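Local coordinates for protein 7beta-hydroxysteroid dehydrogenase (PDB 5GT9) that reduces the 7-oxo group of 7-oxolithocholate with NADPH to give the bile acid ursodeoxycholate, working as a homodimeric short-chain dehydrogenase, at residues R40-L45 against T60-A65; S68-A73 against M111-V116. All coordinates share one frame; numbering follows the deposited sequence. Where two conformers were deposited one is given.

Interaction 1. Residues R40-L45 against T60-A65; sequences RREEKL and TKVVRA. With NAP (NADP nicotinamide-adenine-dinucleotide phosphate), chain D.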
# COMPACT_ATOMS: atom_id res chain seq x y z
N ARG B 40 -3.71 23.74 -15.14
CA ARG B 40 -4.93 24.51 -15.30
C ARG B 40 -4.98 25.80 -14.45
O ARG B 40 -5.63 26.75 -14.89
CB ARG B 40 -6.14 23.64 -14.98
CG ARG B 40 -6.33 22.47 -15.93
CD ARG B 40 -7.30 21.42 -15.37
NE ARG B 40 -6.85 20.90 -14.08
CZ ARG B 40 -7.49 20.02 -13.31
NH1 ARG B 40 -8.66 19.52 -13.67
NH2 ARG B 40 -6.97 19.66 -12.16
N ARG B 41 -4.39 25.80 -13.24
CA ARG B 41 -4.47 26.98 -12.35
C ARG B 41 -3.38 27.99 -12.61
O ARG B 41 -2.36 27.98 -11.94
CB ARG B 41 -4.47 26.56 -10.87
CG ARG B 41 -5.76 25.83 -10.50
CD ARG B 41 -5.66 25.19 -9.11
NE ARG B 41 -4.73 24.06 -9.18
CZ ARG B 41 -4.40 23.28 -8.17
NH1 ARG B 41 -3.52 22.30 -8.38
NH2 ARG B 41 -4.92 23.45 -6.97
N GLU B 42 -3.63 28.87 -13.60
CA GLU B 42 -2.59 29.78 -14.12
C GLU B 42 -2.00 30.69 -13.03
O GLU B 42 -0.79 30.86 -12.97
CB GLU B 42 -3.11 30.61 -15.29
CG GLU B 42 -2.01 31.34 -16.05
CD GLU B 42 -2.50 32.26 -17.19
OE1 GLU B 42 -3.64 32.15 -17.61
OE2 GLU B 42 -1.72 33.14 -17.65
N GLU B 43 -2.84 31.25 -12.18
CA GLU B 43 -2.35 32.11 -11.09
C GLU B 43 -1.43 31.34 -10.14
O GLU B 43 -0.34 31.78 -9.85
CB GLU B 43 -3.49 32.71 -10.27
CG GLU B 43 -3.02 33.86 -9.41
CD GLU B 43 -3.62 33.87 -8.01
OE1 GLU B 43 -4.40 34.80 -7.72
OE2 GLU B 43 -3.30 32.96 -7.20
N LYS B 44 -1.87 30.16 -9.72
CA LYS B 44 -1.07 29.35 -8.85
C LYS B 44 0.27 28.97 -9.52
O LYS B 44 1.32 28.94 -8.86
CB LYS B 44 -1.90 28.11 -8.48
CG LYS B 44 -1.62 27.53 -7.15
CD LYS B 44 -2.91 27.01 -6.53
CE LYS B 44 -2.63 26.37 -5.18
NZ LYS B 44 -1.36 25.61 -5.17
N LEU B 45 0.26 28.68 -10.81
CA LEU B 45 1.49 28.36 -11.54
C LEU B 45 2.45 29.58 -11.53
O LEU B 45 3.67 29.41 -11.43
CB LEU B 45 1.17 27.95 -12.98
CG LEU B 45 0.57 26.50 -13.10
CD1 LEU B 45 -0.18 26.28 -14.38
CD2 LEU B 45 1.62 25.43 -12.91
N THR B 60 11.61 30.42 -16.14
CA THR B 60 10.34 29.67 -16.12
C THR B 60 9.42 30.11 -17.26
O THR B 60 9.48 31.27 -17.74
CB THR B 60 9.58 29.85 -14.79
OG1 THR B 60 9.29 31.26 -14.57
CG2 THR B 60 10.37 29.28 -13.62
N LYS B 61 8.56 29.21 -17.73
CA LYS B 61 7.51 29.60 -18.62
C LYS B 61 6.22 28.90 -18.17
O LYS B 61 6.17 27.64 -18.02
CB LYS B 61 7.89 29.30 -20.06
CG LYS B 61 6.79 29.70 -21.04
CD LYS B 61 7.24 29.61 -22.49
CE LYS B 61 6.34 30.53 -23.32
NZ LYS B 61 6.30 30.18 -24.76
N VAL B 62 5.19 29.69 -17.91
CA VAL B 62 3.90 29.12 -17.50
C VAL B 62 3.00 28.96 -18.70
O VAL B 62 2.84 29.90 -19.54
CB VAL B 62 3.19 30.03 -16.45
CG1 VAL B 62 1.75 29.56 -16.17
CG2 VAL B 62 3.97 30.11 -15.16
N VAL B 63 2.37 27.78 -18.80
CA VAL B 63 1.44 27.46 -19.88
C VAL B 63 0.13 26.91 -19.28
O VAL B 63 0.15 25.96 -18.49
CB VAL B 63 2.00 26.41 -20.84
CG1 VAL B 63 0.99 26.10 -21.97
CG2 VAL B 63 3.33 26.87 -21.41
N ARG B 64 -0.98 27.59 -19.55
CA ARG B 64 -2.28 27.13 -19.09
C ARG B 64 -2.88 26.18 -20.11
O ARG B 64 -3.10 26.51 -21.31
CB ARG B 64 -3.24 28.34 -18.90
CG ARG B 64 -4.38 28.08 -17.97
CD ARG B 64 -5.55 27.35 -18.61
NE ARG B 64 -6.57 26.96 -17.63
CZ ARG B 64 -7.71 26.30 -17.91
NH1 ARG B 64 -8.01 25.96 -19.16
NH2 ARG B 64 -8.56 25.98 -16.93
N ALA B 65 -3.13 24.95 -19.69
CA ALA B 65 -3.76 24.00 -20.58
C ALA B 65 -4.51 22.96 -19.72
O ALA B 65 -4.16 22.71 -18.55
CB ALA B 65 -2.70 23.34 -21.45
PA NAP D . -0.71 16.07 -8.34
O1A NAP D . 0.66 15.55 -7.99
O2A NAP D . -1.20 17.28 -7.61
O5B NAP D . -0.75 16.44 -9.91
C5B NAP D . 0.04 17.51 -10.38
C4B NAP D . -0.81 18.55 -11.10
O4B NAP D . -1.25 18.14 -12.38
C3B NAP D . -2.06 18.91 -10.34
O3B NAP D . -1.74 19.72 -9.23
C2B NAP D . -2.91 19.54 -11.41
O2B NAP D . -2.89 20.99 -11.22
C1B NAP D . -2.27 19.03 -12.71
N9A NAP D . -3.35 18.52 -13.52
C8A NAP D . -4.32 17.61 -13.17
N7A NAP D . -5.18 17.46 -14.18
C5A NAP D . -4.80 18.24 -15.18
C6A NAP D . -5.32 18.58 -16.46
N6A NAP D . -6.45 17.97 -16.98
N1A NAP D . -4.58 19.42 -17.19
C2A NAP D . -3.45 20.03 -16.74
N3A NAP D . -2.94 19.78 -15.56
C4A NAP D . -3.57 18.91 -14.75
O3 NAP D . -1.94 15.02 -8.44
PN NAP D . -2.05 13.48 -8.06
O1N NAP D . -3.54 13.11 -8.17
O2N NAP D . -1.28 13.29 -6.77
O5D NAP D . -1.39 12.76 -9.33
C5D NAP D . -0.01 12.97 -9.66
C4D NAP D . 0.48 11.68 -10.33
O4D NAP D . 0.81 10.72 -9.31
C3D NAP D . -0.52 11.01 -11.25
O3D NAP D . 0.10 10.58 -12.44
C2D NAP D . -1.07 9.87 -10.44
O2D NAP D . -1.60 8.79 -11.20
C1D NAP D . 0.14 9.49 -9.57
N1N NAP D . -0.31 8.83 -8.32
C2N NAP D . -0.57 9.61 -7.23
C3N NAP D . -1.03 9.03 -6.06
C7N NAP D . -1.30 9.82 -4.83
O7N NAP D . -1.46 9.15 -3.83
N7N NAP D . -1.24 11.19 -4.80
C4N NAP D . -1.17 7.65 -6.01
C5N NAP D . -0.83 6.87 -7.10
C6N NAP D . -0.44 7.51 -8.29
P2B NAP D . -4.03 21.94 -11.93
O1X NAP D . -3.59 23.38 -11.65
O2X NAP D . -4.12 21.69 -13.35
O3X NAP D . -5.28 21.65 -11.12
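Arg-40 comes alongside Arg-64, CA to CA 5.3 Å, where the chain leaving strand 34-39 turns into helix 42-56 and passes close to the end of strand 60-64. The bond between the segments runs from Arg-64 NE to Arg-40 O, 2.9 Å, on a lone pair in the carbonyl plane. A bend at chi2 (-81°) folds the Arg-64 chain back to that oxygen, and its CG lies against Glu-42 CB. Further along, Leu-45 CB packs on Val-62 CG1 at 3.6 Å, an apolar patch between helix and strand.

The 2'-phosphate of NADP sits on the other side of the turn. Arg-40 grips O2X twice, through its backbone N (2.8 Å) and its NE (2.9 Å), while NH2 reaches O3X; adenine N7A sits above one guanidinium face, nearer its edge than its centre. Arg-41 takes O1X by backbone N and, almost straight, by NE (2.8 Å), with NH1 turned to O2B. Glu-18 holds Arg-41 NH2 in a salt bridge. Two arginines and two backbone amides thus bind the phosphate and probably offset its charge; basic residues just after the second strand are a familiar mark of NADP-preferring short-chain dehydrogenases, here following strand 34-39, which opens this beta-alpha-beta unit.

Interaction 2. Residues S68-A73 against M111-V116; sequences SQPGAA and MINVNV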
# COMPACT_ATOMS: atom_id res chain seq x y z
N SER B 68 -7.66 17.39 -20.42
CA SER B 68 -8.89 16.61 -20.60
C SER B 68 -9.59 17.04 -21.88
O SER B 68 -10.61 16.50 -22.27
CB SER B 68 -9.83 16.81 -19.41
OG SER B 68 -10.39 18.13 -19.37
N GLN B 69 -9.06 18.11 -22.44
CA GLN B 69 -9.59 18.70 -23.64
C GLN B 69 -8.77 18.41 -24.89
O GLN B 69 -7.53 18.42 -24.89
CB GLN B 69 -9.76 20.22 -23.44
CG GLN B 69 -10.68 20.54 -22.27
CD GLN B 69 -11.97 19.73 -22.30
OE1 GLN B 69 -12.65 19.64 -23.34
NE2 GLN B 69 -12.33 19.14 -21.16
N PRO B 70 -9.45 18.18 -26.01
CA PRO B 70 -8.68 18.09 -27.24
C PRO B 70 -7.84 19.36 -27.51
O PRO B 70 -8.25 20.49 -27.15
CB PRO B 70 -9.75 17.95 -28.34
CG PRO B 70 -11.06 18.16 -27.69
CD PRO B 70 -10.91 18.20 -26.22
N GLY B 71 -6.70 19.14 -28.13
CA GLY B 71 -5.73 20.20 -28.48
C GLY B 71 -4.84 20.72 -27.36
O GLY B 71 -4.09 21.67 -27.56
N ALA B 72 -4.93 20.14 -26.16
CA ALA B 72 -4.09 20.61 -25.06
C ALA B 72 -2.61 20.41 -25.48
O ALA B 72 -1.77 21.29 -25.27
CB ALA B 72 -4.39 19.83 -23.79
N ALA B 73 -2.28 19.24 -26.01
CA ALA B 73 -0.86 18.97 -26.40
C ALA B 73 -0.35 20.02 -27.41
O ALA B 73 0.79 20.56 -27.31
CB ALA B 73 -0.72 17.58 -27.01
N MET B 111 -11.22 11.28 -19.38
CA MET B 111 -10.15 10.42 -18.84
C MET B 111 -9.31 9.89 -19.97
O MET B 111 -8.08 9.87 -19.86
CB MET B 111 -10.76 9.27 -18.02
CG MET B 111 -11.38 9.74 -16.71
SD MET B 111 -11.71 8.41 -15.51
CE MET B 111 -13.29 7.91 -16.18
N ILE B 112 -9.93 9.50 -21.08
CA ILE B 112 -9.17 9.10 -22.25
C ILE B 112 -8.21 10.24 -22.66
O ILE B 112 -7.03 10.00 -23.00
CB ILE B 112 -10.11 8.74 -23.45
CG1 ILE B 112 -10.69 7.37 -23.20
CG2 ILE B 112 -9.33 8.71 -24.77
CD1 ILE B 112 -11.91 7.07 -24.05
N ASN B 113 -8.70 11.47 -22.61
CA ASN B 113 -7.85 12.58 -22.99
C ASN B 113 -6.71 12.80 -22.06
O ASN B 113 -5.54 12.96 -22.53
CB ASN B 113 -8.69 13.83 -23.22
CG ASN B 113 -9.49 13.78 -24.51
OD1 ASN B 113 -9.16 13.06 -25.42
ND2 ASN B 113 -10.53 14.61 -24.60
N VAL B 114 -6.96 12.75 -20.74
CA VAL B 114 -5.86 13.06 -19.80
C VAL B 114 -4.83 11.93 -19.78
O VAL B 114 -3.61 12.15 -19.92
CB VAL B 114 -6.33 13.31 -18.34
CG1 VAL B 114 -5.17 13.59 -17.42
CG2 VAL B 114 -7.30 14.52 -18.29
N ASN B 115 -5.33 10.72 -19.64
CA ASN B 115 -4.45 9.58 -19.37
C ASN B 115 -3.84 8.90 -20.60
O ASN B 115 -2.85 8.17 -20.46
CB ASN B 115 -5.11 8.55 -18.53
CG ASN B 115 -5.74 9.09 -17.26
OD1 ASN B 115 -5.14 9.91 -16.55
ND2 ASN B 115 -6.90 8.64 -16.96
N VAL B 116 -4.46 9.08 -21.78
CA VAL B 116 -4.06 8.39 -22.98
C VAL B 116 -3.69 9.38 -24.08
O VAL B 116 -2.55 9.32 -24.63
CB VAL B 116 -5.14 7.36 -23.50
CG1 VAL B 116 -4.70 6.64 -24.73
CG2 VAL B 116 -5.39 6.33 -22.42
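Ser-68 and Val-114 come close, CA to CA 4.7 Å, and this is the close-packed part of the contact. Val-114 CG2 presses on Ser-68 CA at 3.5 Å and on Ser-68 CB at nearly the same distance. Beside it Asn-113 reaches across: ND2 donates to Ser-68 O at 3.0 Å with an N-H...O angle of 161°. The oxygen lies near the plane of the amide, but the donor stands well above the carbonyl plane, not on a lone pair. With CG anti to its own carbonyl carbon (chi1 -74°), the Asn-113 side chain leans toward the loop and CB also touches Ser-68 O. With an alanine in place of Asn-113, Ser-68 O would probably lose this donor, and the loop would be held less firmly to the helix.

In this Rossmann-fold subunit the contact ties the loop after strand 60-64 to helix 105-133, and Val-114 also touches NADP. Ser-68 OG bonds to Asp-66, a cofactor-binding residue.

Toward solvent the fit slackens. Pro-70 CD comes only to 4.0 Å from Asn-113 ND2, without a bond, and exposed Gln-69 barely brushes the helix. Both belong to a type II turn, Gln-69 to Ala-72, closed by a weak bond, that leads into helix 72-80.

Overall arrangement
Interactions 1 and 2 follow one another along the chain, their centres about 17 Å apart, and both adjoin the NADP site. Interaction 1 stays within one beta-alpha-beta unit, pairing the start of helix 42-56 with edge strand 60-64; it is partly buried, with an apolar patch behind a strongly cationic cofactor face. Interaction 2 is smaller and, although closer to the chain centre, a surface contact, joining the loop before helix 72-80 to helix 105-133 through a neutral amide and a valine. The charged groups of interaction 1 meet the cofactor phosphate, whereas no charged pair spans interaction 2. Asp-66 lies in the chain between the two contacts and touches Arg-40.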